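Local coordinates for protein short-chain type dehydrogenase/reductase (PDB 3SVT) that probably acts as an NAD-dependent oxidoreductase of the short-chain dehydrogenase/reductase family, on a substrate that remains undefined, at residues W186-S191 with F244-V249; L15-G20 with M39-N44. All coordinates share one frame; numbering follows the deposited sequence.

Interaction 1. Residues W186-S191 with F244-V249; sequences WVRVNS and FVTGQV
Toward one end of the Rossmann-type parallel sheet of this short-chain dehydrogenase, strand 187-198 meets V245-Q248, the loop that leads into the last strand of the chain, 249-252, and side chains do much of the pairing before regular parallel bonding begins. N190 works with both ends of its amide. Its OD1 accepts the N-H of Q248 at 2.9 Å, in the plane of the amide and on a lone pair. Its ND2 donates almost straight to V245 O at 3.1 Å, approaching from well above that carbonyl's plane. R188 reaches the same oxygen with NH1 (3.2 Å), from within the carbonyl plane, so V245 O is gripped by two side chains; the second terminal nitrogen of R188, NH2, bonds L237 O. T246 stands in for a backbone acceptor: with OG1 anti to its own N (chi1 -165°), the hydroxyl oxygen receives V189 N at 3.0 Å and donates to a water, which in turn donates to V187 O. G247 N returns a bond to V189 O. Q248 OE1 accepts from N251 N of the second subunit, which places this contact at a subunit interface. The true bridge starts at S191 and V249, next to a nearly straight bond of 2.9 Å from S191 N to Q248 O.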
loop_
_atom_site.group_PDB
_atom_site.type_symbol
_atom_site.label_atom_id
_atom_site.label_comp_id
_atom_site.label_asym_id
_atom_site.label_seq_id
_atom_site.Cartn_x
_atom_site.Cartn_y
_atom_site.Cartn_z
ATOM N N TRP B 186 -20.361 -10.193 12.273
ATOM C CA TRP B 186 -20.108 -11.278 11.321
ATOM C C TRP B 186 -20.468 -10.899 9.903
ATOM O O TRP B 186 -20.750 -11.780 9.104
ATOM C CB TRP B 186 -20.859 -12.585 11.698
ATOM C CG TRP B 186 -20.555 -13.157 13.053
ATOM C CD1 TRP B 186 -21.356 -13.099 14.161
ATOM C CD2 TRP B 186 -19.405 -13.936 13.440
ATOM N NE1 TRP B 186 -20.770 -13.762 15.212
ATOM C CE2 TRP B 186 -19.575 -14.287 14.802
ATOM C CE3 TRP B 186 -18.246 -14.357 12.777
ATOM C CZ2 TRP B 186 -18.633 -15.040 15.511
ATOM C CZ3 TRP B 186 -17.297 -15.114 13.492
ATOM C CH2 TRP B 186 -17.506 -15.440 14.843
ATOM N N VAL B 187 -20.470 -9.606 9.582
ATOM C CA VAL B 187 -20.632 -9.159 8.201
ATOM C C VAL B 187 -19.241 -8.827 7.621
ATOM O O VAL B 187 -18.566 -7.885 8.062
ATOM C CB VAL B 187 -21.548 -7.917 8.096
ATOM C CG1 VAL B 187 -21.633 -7.401 6.630
ATOM C CG2 VAL B 187 -22.963 -8.224 8.660
ATOM N N ARG B 188 -18.825 -9.621 6.642
ATOM C CA ARG B 188 -17.544 -9.435 5.970
ATOM C C ARG B 188 -17.736 -8.495 4.787
ATOM O O ARG B 188 -18.766 -8.525 4.115
ATOM C CB ARG B 188 -16.990 -10.787 5.514
ATOM C CG ARG B 188 -17.010 -11.812 6.664
ATOM C CD ARG B 188 -16.413 -13.130 6.297
ATOM N NE ARG B 188 -17.251 -13.955 5.418
ATOM C CZ ARG B 188 -17.086 -14.094 4.107
ATOM N NH1 ARG B 188 -16.133 -13.404 3.441
ATOM N NH2 ARG B 188 -17.893 -14.934 3.440
ATOM N N VAL B 189 -16.757 -7.636 4.556
ATOM C CA VAL B 189 -16.832 -6.694 3.447
ATOM C C VAL B 189 -15.482 -6.680 2.741
ATOM O O VAL B 189 -14.443 -6.495 3.384
ATOM C CB VAL B 189 -17.218 -5.243 3.899
ATOM C CG1 VAL B 189 -17.478 -4.337 2.659
ATOM C CG2 VAL B 189 -18.419 -5.259 4.841
ATOM N N ASN B 190 -15.504 -6.895 1.430
ATOM C CA ASN B 190 -14.293 -6.974 0.627
ATOM C C ASN B 190 -14.500 -6.285 -0.719
ATOM O O ASN B 190 -15.641 -6.117 -1.174
ATOM C CB ASN B 190 -13.880 -8.446 0.386
ATOM C CG ASN B 190 -13.537 -9.200 1.664
ATOM O OD1 ASN B 190 -12.484 -8.988 2.238
ATOM N ND2 ASN B 190 -14.412 -10.113 2.085
ATOM N N SER B 191 -13.396 -5.899 -1.357
ATOM C CA SER B 191 -13.423 -5.313 -2.703
ATOM C C SER B 191 -12.656 -6.202 -3.695
ATOM O O SER B 191 -11.610 -6.762 -3.373
ATOM C CB SER B 191 -12.830 -3.908 -2.711
ATOM O OG SER B 191 -12.698 -3.447 -4.048
ATOM N N PHE B 244 -13.156 -16.152 7.180
ATOM C CA PHE B 244 -12.210 -15.372 7.958
ATOM C C PHE B 244 -11.555 -14.291 7.098
ATOM O O PHE B 244 -10.542 -13.699 7.510
ATOM C CB PHE B 244 -11.127 -16.284 8.550
ATOM C CG PHE B 244 -10.473 -15.732 9.752
ATOM C CD1 PHE B 244 -11.232 -15.405 10.877
ATOM C CD2 PHE B 244 -9.086 -15.606 9.813
ATOM C CE1 PHE B 244 -10.634 -14.901 12.012
ATOM C CE2 PHE B 244 -8.494 -15.112 10.951
ATOM C CZ PHE B 244 -9.267 -14.751 12.047
ATOM N N VAL B 245 -12.142 -13.997 5.939
ATOM C CA VAL B 245 -11.524 -13.026 5.004
ATOM C C VAL B 245 -12.410 -11.794 5.009
ATOM O O VAL B 245 -13.563 -11.834 4.569
ATOM C CB VAL B 245 -11.408 -13.611 3.568
ATOM C CG1 VAL B 245 -10.784 -12.576 2.570
ATOM C CG2 VAL B 245 -10.584 -14.905 3.586
ATOM N N THR B 246 -11.904 -10.715 5.560
ATOM C CA THR B 246 -12.618 -9.456 5.478
ATOM C C THR B 246 -11.634 -8.313 5.402
ATOM O O THR B 246 -10.466 -8.432 5.850
ATOM C CB THR B 246 -13.565 -9.259 6.666
ATOM O OG1 THR B 246 -14.481 -8.194 6.373
ATOM C CG2 THR B 246 -12.760 -8.949 7.965
ATOM N N GLY B 247 -12.104 -7.223 4.808
ATOM C CA GLY B 247 -11.335 -5.985 4.677
ATOM C C GLY B 247 -10.292 -6.004 3.578
ATOM O O GLY B 247 -9.409 -5.146 3.559
ATOM N N GLN B 248 -10.371 -7.007 2.687
ATOM C CA GLN B 248 -9.371 -7.199 1.649
ATOM C C GLN B 248 -9.750 -6.477 0.384
ATOM O O GLN B 248 -10.948 -6.232 0.143
ATOM C CB GLN B 248 -9.184 -8.699 1.378
ATOM C CG GLN B 248 -8.738 -9.489 2.614
ATOM C CD GLN B 248 -7.520 -8.850 3.236
ATOM O OE1 GLN B 248 -6.483 -8.727 2.581
ATOM N NE2 GLN B 248 -7.653 -8.373 4.474
ATOM N N VAL B 249 -8.730 -6.109 -0.400
ATOM C CA VAL B 249 -8.900 -5.434 -1.688
ATOM C C VAL B 249 -8.043 -6.206 -2.704
ATOM O O VAL B 249 -6.835 -6.115 -2.678
ATOM C CB VAL B 249 -8.479 -3.958 -1.637
ATOM C CG1 VAL B 249 -8.526 -3.336 -3.043
ATOM C CG2 VAL B 249 -9.354 -3.180 -0.684
HETATM O O HOH W 1 -15.719 -7.486 8.556
#

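Interaction 2. Residues L15-G20 with M39-N44; sequences LVTGGG and MIVGRN
V41 O, at the C-terminal end of its strand, is approached by two successive amides of the glycine-rich turn in the first beta-alpha-beta unit of the Rossmann fold. G19 N bonds V41 O at 3.3 Å, tilted 30° from the carbonyl plane. G18 N lies closer to V41 O, at 2.9 Å, but makes only a weak, bent bond. The turn that follows strand 13-17 is thus tied to the end of strand 37-42; in this family such a turn lines the dinucleotide site, consistent with the NAD assignment. Earlier in the strands the parallel pairing is regular: V16 N donates to M39 O at 2.8 Å, and V16 O accepts V41 N. On one face of the sheet V41 sits between two neighbours. Its CG1 meets L15 CD1 at 3.8 Å, the two side chains crossing at about a right angle, and its CG2 lies against T17 CG2. T17 holds OG1 between its backbone N and carbonyl carbon (chi1 77°), a rotamer that directs the methyl to V41 while the hydroxyl bonds H97 ND1, at the end of the neighbouring strand 94-97, and A99 N just past it. The other face carries V16 and I40. There I40 packs against helix 45-57, on L48, A51 and V52, and also supports the turn. G19, with no side chain, brings its CA to 3.7 Å from I40 CG2, and I40 CD1 lies 3.8 Å from G19 O.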
loop_
_atom_site.group_PDB
_atom_site.type_symbol
_atom_site.label_atom_id
_atom_site.label_comp_id
_atom_site.label_asym_id
_atom_site.label_seq_id
_atom_site.Cartn_x
_atom_site.Cartn_y
_atom_site.Cartn_z
ATOM N N LEU B 15 -28.341 -10.243 -3.267
ATOM C CA LEU B 15 -28.636 -9.091 -4.103
ATOM C C LEU B 15 -27.431 -8.807 -5.023
ATOM O O LEU B 15 -26.285 -8.749 -4.570
ATOM C CB LEU B 15 -28.915 -7.863 -3.232
ATOM C CG LEU B 15 -29.209 -6.576 -4.008
ATOM C CD1 LEU B 15 -30.618 -6.676 -4.626
ATOM C CD2 LEU B 15 -29.057 -5.382 -3.086
ATOM N N VAL B 16 -27.693 -8.628 -6.312
ATOM C CA VAL B 16 -26.644 -8.253 -7.270
ATOM C C VAL B 16 -27.018 -6.989 -8.046
ATOM O O VAL B 16 -28.031 -6.961 -8.776
ATOM C CB VAL B 16 -26.322 -9.393 -8.230
ATOM C CG1 VAL B 16 -25.185 -8.969 -9.194
ATOM C CG2 VAL B 16 -25.905 -10.674 -7.425
ATOM N N THR B 17 -26.220 -5.943 -7.871
ATOM C CA THR B 17 -26.476 -4.658 -8.532
ATOM C C THR B 17 -25.692 -4.633 -9.842
ATOM O O THR B 17 -24.608 -5.240 -9.953
ATOM C CB THR B 17 -26.096 -3.427 -7.662
ATOM O OG1 THR B 17 -24.677 -3.261 -7.670
ATOM C CG2 THR B 17 -26.633 -3.584 -6.189
ATOM N N GLY B 18 -26.263 -3.964 -10.837
ATOM C CA GLY B 18 -25.748 -4.031 -12.204
ATOM C C GLY B 18 -25.892 -5.442 -12.749
ATOM O O GLY B 18 -25.104 -5.872 -13.578
ATOM N N GLY B 19 -26.924 -6.157 -12.292
ATOM C CA GLY B 19 -27.134 -7.537 -12.672
ATOM C C GLY B 19 -27.644 -7.765 -14.074
ATOM O O GLY B 19 -27.783 -8.906 -14.487
ATOM N N GLY B 20 -27.918 -6.692 -14.806
ATOM C CA GLY B 20 -28.487 -6.794 -16.136
ATOM C C GLY B 20 -27.521 -7.057 -17.291
ATOM O O GLY B 20 -27.969 -7.467 -18.354
ATOM N N MET B 39 -31.712 -11.589 -6.489
ATOM C CA MET B 39 -32.368 -10.423 -7.062
ATOM C C MET B 39 -31.299 -9.567 -7.739
ATOM O O MET B 39 -30.307 -9.153 -7.094
ATOM C CB MET B 39 -33.082 -9.589 -5.996
ATOM C CG MET B 39 -33.990 -8.516 -6.593
ATOM S SD MET B 39 -34.771 -7.440 -5.371
ATOM C CE MET B 39 -36.125 -8.503 -4.853
ATOM N N ILE B 40 -31.483 -9.339 -9.032
ATOM C CA ILE B 40 -30.672 -8.393 -9.792
ATOM C C ILE B 40 -31.378 -7.039 -9.883
ATOM O O ILE B 40 -32.562 -6.965 -10.192
ATOM C CB ILE B 40 -30.339 -8.870 -11.218
ATOM C CG1 ILE B 40 -31.612 -9.272 -12.006
ATOM C CG2 ILE B 40 -29.342 -10.032 -11.158
ATOM C CD1 ILE B 40 -31.338 -9.631 -13.477
ATOM N N VAL B 41 -30.654 -5.971 -9.598
ATOM C CA VAL B 41 -31.206 -4.641 -9.731
ATOM C C VAL B 41 -30.318 -3.852 -10.690
ATOM O O VAL B 41 -29.126 -4.170 -10.867
ATOM C CB VAL B 41 -31.329 -3.949 -8.374
ATOM C CG1 VAL B 41 -32.213 -4.755 -7.429
ATOM C CG2 VAL B 41 -29.956 -3.697 -7.751
ATOM N N GLY B 42 -30.914 -2.847 -11.320
ATOM C CA GLY B 42 -30.239 -1.979 -12.281
ATOM C C GLY B 42 -31.188 -0.963 -12.893
ATOM O O GLY B 42 -32.397 -0.968 -12.616
ATOM N N ARG B 43 -30.654 -0.099 -13.739
ATOM C CA ARG B 43 -31.420 1.026 -14.254
ATOM C C ARG B 43 -32.464 0.628 -15.315
ATOM O O ARG B 43 -33.528 1.236 -15.373
ATOM C CB ARG B 43 -30.481 2.129 -14.789
ATOM N N ASN B 44 -32.170 -0.396 -16.116
ATOM C CA ASN B 44 -32.921 -0.676 -17.366
ATOM C C ASN B 44 -33.819 -1.918 -17.244
ATOM O O ASN B 44 -33.332 -3.054 -17.295
ATOM C CB ASN B 44 -31.932 -0.853 -18.523
ATOM C CG ASN B 44 -32.595 -0.795 -19.899
ATOM O OD1 ASN B 44 -33.801 -1.008 -20.044
ATOM N ND2 ASN B 44 -31.789 -0.523 -20.922
#

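How the interactions relate
Both contacts are buried and join strands of the same parallel sheet, yet they share no element, and their centres lie about 22 Å apart. Interaction 2 is the more interior, its centre about 11 Å from the centre of the chain against about 15 Å for interaction 1, and no other subunit touches its segments; interaction 1 borders the second subunit. The chemistry follows place. Between strands 13-17 and 37-42, backbone bonds set the register and mostly apolar side chains meet on both faces, with glycines bringing the turn close. At 186-191 with 244-249 the partner is mostly loop, and an amide, a guanidinium, a hydroxyl and a water take over pairing that backbone groups perform in interaction 2.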